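Antifreeze protein (PDB 3P4G) probably binds ice, as a hyperactive, calcium-dependent antifreeze protein from an Antarctic bacterium, folded as a right-handed beta-helix. Local coordinates at residues 280-285 against 304-309. Sequence-based numbering, arbitrary orientation.
With CA (calcium ion), chain Q.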
ATOM      1  N   ILE A 280      10.420   9.412 -22.420  1.00  7.52           N
ATOM      2  CA  ILE A 280      10.603   7.966 -22.206  1.00  7.56           C
ATOM      3  C   ILE A 280      12.072   7.645 -22.409  1.00  8.55           C
ATOM      4  O   ILE A 280      12.689   8.107 -23.381  1.00  9.03           O
ATOM      5  CB  ILE A 280       9.651   7.086 -23.083  1.00  7.78           C
ATOM      6  CG1 ILE A 280       9.750   5.601 -22.668  1.00  9.11           C
ATOM      7  CG2 ILE A 280       9.931   7.203 -24.626  1.00  8.74           C
ATOM      8  CD1 ILE A 280       8.826   4.663 -23.447  1.00  9.29           C
ATOM      9  N   TYR A 281      12.613   6.773 -21.545  1.00  8.74           N
ATOM     10  CA  TYR A 281      13.980   6.334 -21.668  1.00 10.41           C
ATOM     11  C   TYR A 281      13.934   4.823 -21.862  1.00 11.54           C
ATOM     12  O   TYR A 281      13.499   4.102 -20.978  1.00 11.85           O
ATOM     13  CB  TYR A 281      14.727   6.651 -20.366  1.00 10.79           C
ATOM     14  CG  TYR A 281      16.188   6.257 -20.327  1.00 11.90           C
ATOM     15  CD1 TYR A 281      16.943   6.099 -21.509  1.00 13.40           C
ATOM     16  CD2 TYR A 281      16.849   6.118 -19.092  1.00 16.34           C
ATOM     17  CE1 TYR A 281      18.275   5.760 -21.472  1.00 15.90           C
ATOM     18  CE2 TYR A 281      18.224   5.754 -19.049  1.00 19.43           C
ATOM     19  CZ  TYR A 281      18.915   5.596 -20.242  1.00 19.77           C
ATOM     20  OH  TYR A 281      20.267   5.234 -20.229  1.00 22.66           O
ATOM     21  N   LEU A 282      14.373   4.382 -23.026  1.00 11.87           N
ATOM     22  CA  LEU A 282      14.407   2.954 -23.387  1.00 12.97           C
ATOM     23  C   LEU A 282      15.824   2.469 -23.154  1.00 14.38           C
ATOM     24  O   LEU A 282      16.627   2.392 -24.094  1.00 15.67           O
ATOM     25  CB  LEU A 282      14.045   2.785 -24.864  1.00 13.87           C
ATOM     26  CG  LEU A 282      12.646   3.297 -25.282  1.00 15.54           C
ATOM     27  CD1 LEU A 282      12.444   3.286 -26.806  1.00 13.68           C
ATOM     28  CD2 LEU A 282      11.549   2.440 -24.613  1.00 16.62           C
ATOM     29  N   LYS A 283      16.136   2.138 -21.907  1.00 15.41           N
ATOM     30  CA  LYS A 283      17.536   1.844 -21.547  1.00 16.48           C
ATOM     31  C   LYS A 283      18.013   0.530 -22.188  1.00 16.60           C
ATOM     32  O   LYS A 283      19.218   0.326 -22.402  1.00 17.49           O
ATOM     33  CB  LYS A 283      17.629   1.748 -20.034  1.00 17.71           C
ATOM     34  CG  LYS A 283      19.024   1.524 -19.437  1.00 24.11           C
ATOM     35  CD  LYS A 283      18.978   1.922 -17.940  1.00 28.54           C
ATOM     36  CE  LYS A 283      20.356   2.372 -17.474  1.00 32.74           C
ATOM     37  NZ  LYS A 283      21.302   1.209 -17.285  1.00 33.35           N
ATOM     38  N   PHE A 284      17.075  -0.353 -22.533  1.00 16.54           N
ATOM     39  CA  PHE A 284      17.394  -1.703 -23.038  1.00 16.57           C
ATOM     40  C   PHE A 284      17.721  -1.756 -24.543  1.00 17.58           C
ATOM     41  O   PHE A 284      18.294  -2.745 -25.021  1.00 17.88           O
ATOM     42  CB  PHE A 284      16.229  -2.648 -22.708  1.00 16.40           C
ATOM     43  CG  PHE A 284      16.507  -4.135 -22.934  1.00 17.72           C
ATOM     44  CD1 PHE A 284      17.191  -4.883 -21.990  1.00 16.96           C
ATOM     45  CD2 PHE A 284      16.023  -4.783 -24.088  1.00 20.26           C
ATOM     46  CE1 PHE A 284      17.406  -6.268 -22.182  1.00 15.60           C
ATOM     47  CE2 PHE A 284      16.237  -6.154 -24.301  1.00 19.41           C
ATOM     48  CZ  PHE A 284      16.918  -6.891 -23.315  1.00 20.71           C
ATOM     49  N   TYR A 285      17.385  -0.697 -25.269  1.00 15.85           N
ATOM     50  CA  TYR A 285      17.494  -0.686 -26.732  1.00 17.41           C
ATOM     51  C   TYR A 285      18.461   0.377 -27.190  1.00 18.27           C
ATOM     52  O   TYR A 285      18.379   1.525 -26.750  1.00 16.24           O
ATOM     53  CB  TYR A 285      16.122  -0.384 -27.342  1.00 15.89           C
ATOM     54  CG  TYR A 285      15.065  -1.396 -26.982  1.00 16.99           C
ATOM     55  CD1 TYR A 285      14.222  -1.203 -25.844  1.00 14.20           C
ATOM     56  CD2 TYR A 285      14.892  -2.545 -27.773  1.00 18.22           C
ATOM     57  CE1 TYR A 285      13.237  -2.120 -25.539  1.00 15.82           C
ATOM     58  CE2 TYR A 285      13.925  -3.475 -27.466  1.00 17.99           C
ATOM     59  CZ  TYR A 285      13.110  -3.265 -26.337  1.00 16.11           C
ATOM     60  OH  TYR A 285      12.146  -4.177 -26.052  1.00 14.84           O
ATOM     61  N   GLU A 304       6.817  12.745 -26.538  1.00  8.59           N
ATOM     62  CA  GLU A 304       7.517  13.912 -27.092  1.00  9.30           C
ATOM     63  C   GLU A 304       9.055  13.743 -27.110  1.00  9.71           C
ATOM     64  O   GLU A 304       9.735  14.245 -28.018  1.00  9.92           O
ATOM     65  CB  GLU A 304       7.102  15.190 -26.370  1.00  9.81           C
ATOM     66  CG  GLU A 304       5.680  15.603 -26.663  1.00 12.02           C
ATOM     67  CD  GLU A 304       4.599  14.854 -25.901  1.00 11.79           C
ATOM     68  OE1 GLU A 304       4.864  14.154 -24.879  1.00 10.51           O
ATOM     69  OE2 GLU A 304       3.439  15.039 -26.309  1.00 12.22           O
ATOM     70  N   HIS A 305       9.601  13.058 -26.121  1.00  8.53           N
ATOM     71  CA  HIS A 305      11.039  12.932 -26.010  1.00  8.77           C
ATOM     72  C   HIS A 305      11.387  11.491 -25.809  1.00  8.57           C
ATOM     73  O   HIS A 305      10.818  10.844 -24.945  1.00  9.50           O
ATOM     74  CB  HIS A 305      11.573  13.753 -24.832  1.00  9.05           C
ATOM     75  CG  HIS A 305      11.040  15.148 -24.811  1.00  8.79           C
ATOM     76  ND1 HIS A 305      11.575  16.157 -25.584  1.00  8.79           N
ATOM     77  CD2 HIS A 305       9.928  15.660 -24.235  1.00  9.62           C
ATOM     78  CE1 HIS A 305      10.860  17.257 -25.410  1.00 11.08           C
ATOM     79  NE2 HIS A 305       9.856  16.986 -24.589  1.00 10.95           N
ATOM     80  N   ILE A 306      12.398  11.024 -26.525  1.00  8.92           N
ATOM     81  CA  ILE A 306      12.714   9.596 -26.504  1.00  9.13           C
ATOM     82  C   ILE A 306      14.218   9.426 -26.483  1.00 10.60           C
ATOM     83  O   ILE A 306      14.908   9.849 -27.414  1.00 11.85           O
ATOM     84  CB  ILE A 306      12.130   8.776 -27.710  1.00  9.43           C
ATOM     85  CG1 ILE A 306      10.621   9.004 -27.851  1.00  9.53           C
ATOM     86  CG2 ILE A 306      12.466   7.255 -27.547  1.00 10.73           C
ATOM     87  CD1 ILE A 306      10.025   8.370 -29.203  1.00 11.05           C
ATOM     88  N   ARG A 307      14.717   8.847 -25.398  1.00  9.90           N
ATOM     89  CA  ARG A 307      16.144   8.536 -25.300  1.00 11.11           C
ATOM     90  C   ARG A 307      16.314   7.021 -25.364  1.00 12.32           C
ATOM     91  O   ARG A 307      15.510   6.293 -24.810  1.00 12.52           O
ATOM     92  CB  ARG A 307      16.727   9.104 -23.978  1.00 12.20           C
ATOM     93  CG  ARG A 307      18.199   8.660 -23.748  1.00 13.18           C
ATOM     94  CD  ARG A 307      18.831   9.342 -22.566  1.00 15.03           C
ATOM     95  NE  ARG A 307      18.963  10.803 -22.743  1.00 14.06           N
ATOM     96  CZ  ARG A 307      19.933  11.419 -23.420  1.00 17.81           C
ATOM     97  NH1 ARG A 307      20.900  10.727 -24.025  1.00 17.03           N
ATOM     98  NH2 ARG A 307      19.953  12.748 -23.471  1.00 17.08           N
ATOM     99  N   VAL A 308      17.351   6.547 -26.061  1.00 13.01           N
ATOM    100  CA  VAL A 308      17.673   5.095 -26.073  1.00 13.92           C
ATOM    101  C   VAL A 308      19.021   4.897 -25.396  1.00 15.15           C
ATOM    102  O   VAL A 308      19.570   5.855 -24.844  1.00 14.26           O
ATOM    103  CB  VAL A 308      17.565   4.486 -27.500  1.00 15.00           C
ATOM    104  CG1 VAL A 308      16.113   4.578 -28.010  1.00 15.72           C
ATOM    105  CG2 VAL A 308      18.508   5.188 -28.488  1.00 16.83           C
ATOM    106  N   SER A 309      19.574   3.674 -25.420  1.00 15.32           N
ATOM    107  CA  SER A 309      20.729   3.418 -24.521  1.00 17.06           C
ATOM    108  C   SER A 309      21.972   4.216 -24.887  1.00 18.21           C
ATOM    109  O   SER A 309      22.820   4.520 -24.019  1.00 19.01           O
ATOM    110  CB  SER A 309      21.078   1.929 -24.494  1.00 17.52           C
ATOM    111  OG  SER A 309      21.574   1.550 -25.761  1.00 18.31           O
TER
HETATM  112 CA    CA Q 413       2.281  14.091 -24.323  1.00  3.44          CA
HETATM  113  O   HOH W   1       2.370  11.867 -25.222  1.00  4.84           O
HETATM  114  O   HOH W   2       0.477  15.251 -25.561  1.00  8.48           O
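Tyr281 and Arg307 pair across two parallel strands, 280-282 and 305-308, which run 19° apart and show how a beta-helix can receive a last parallel strand after a helical excursion. Arg307 CG stands anti to the backbone N (chi1 173°), and the aliphatic chain crosses at a slant above the plane of the tyrosine ring, just beyond its CD1-CE1 rim; Lys283 CB lies on the other face. Arg307 CB is 3.9 Å from Tyr281 CD1, and its CG closes to 3.6 Å from the same CD1. Its CD comes within 3.8 Å of Tyr281 CE1. There the chain bends, carrying a guanidinium whose plane is turned 80° from the ring; NE gives a hydrogen bond to Ala318 O, and NH2 a weak one to Pro317 O. The carbonyl oxygens of Arg307 and Val308 lie in the ring plane at its edge, while Phe320 meets the ring nearly parallel. An alanine in place of Tyr281 would probably leave a gap beside the methylenes of Arg307 and the ring of Phe320, which lose the ring they pack on.

Arg307 also bonds through its backbone in both directions: its N reaches Ile280 O at 3.0 Å, and its O accepts Leu282 N at 2.9 Å. The other sheet face is apolar, with Ile280 CG2 resting 3.8 Å from Ile306 CG1 and Leu282 CD1 bridging Ile306 and Val308; Val300 of helix 294-300 covers the isoleucines. At the end of strand 280-282 a type I turn runs from Leu282 to Tyr285, whose O receives Ser309 N at 2.8 Å. At the opposite end both Glu304 carboxylate oxygens bind calcium, joining Asn274, Gly276 and Asp278. Apolar packing and backbone bonds thus join strand 305-308 to the coil before it, while the calcium ties its start to residues 274-278.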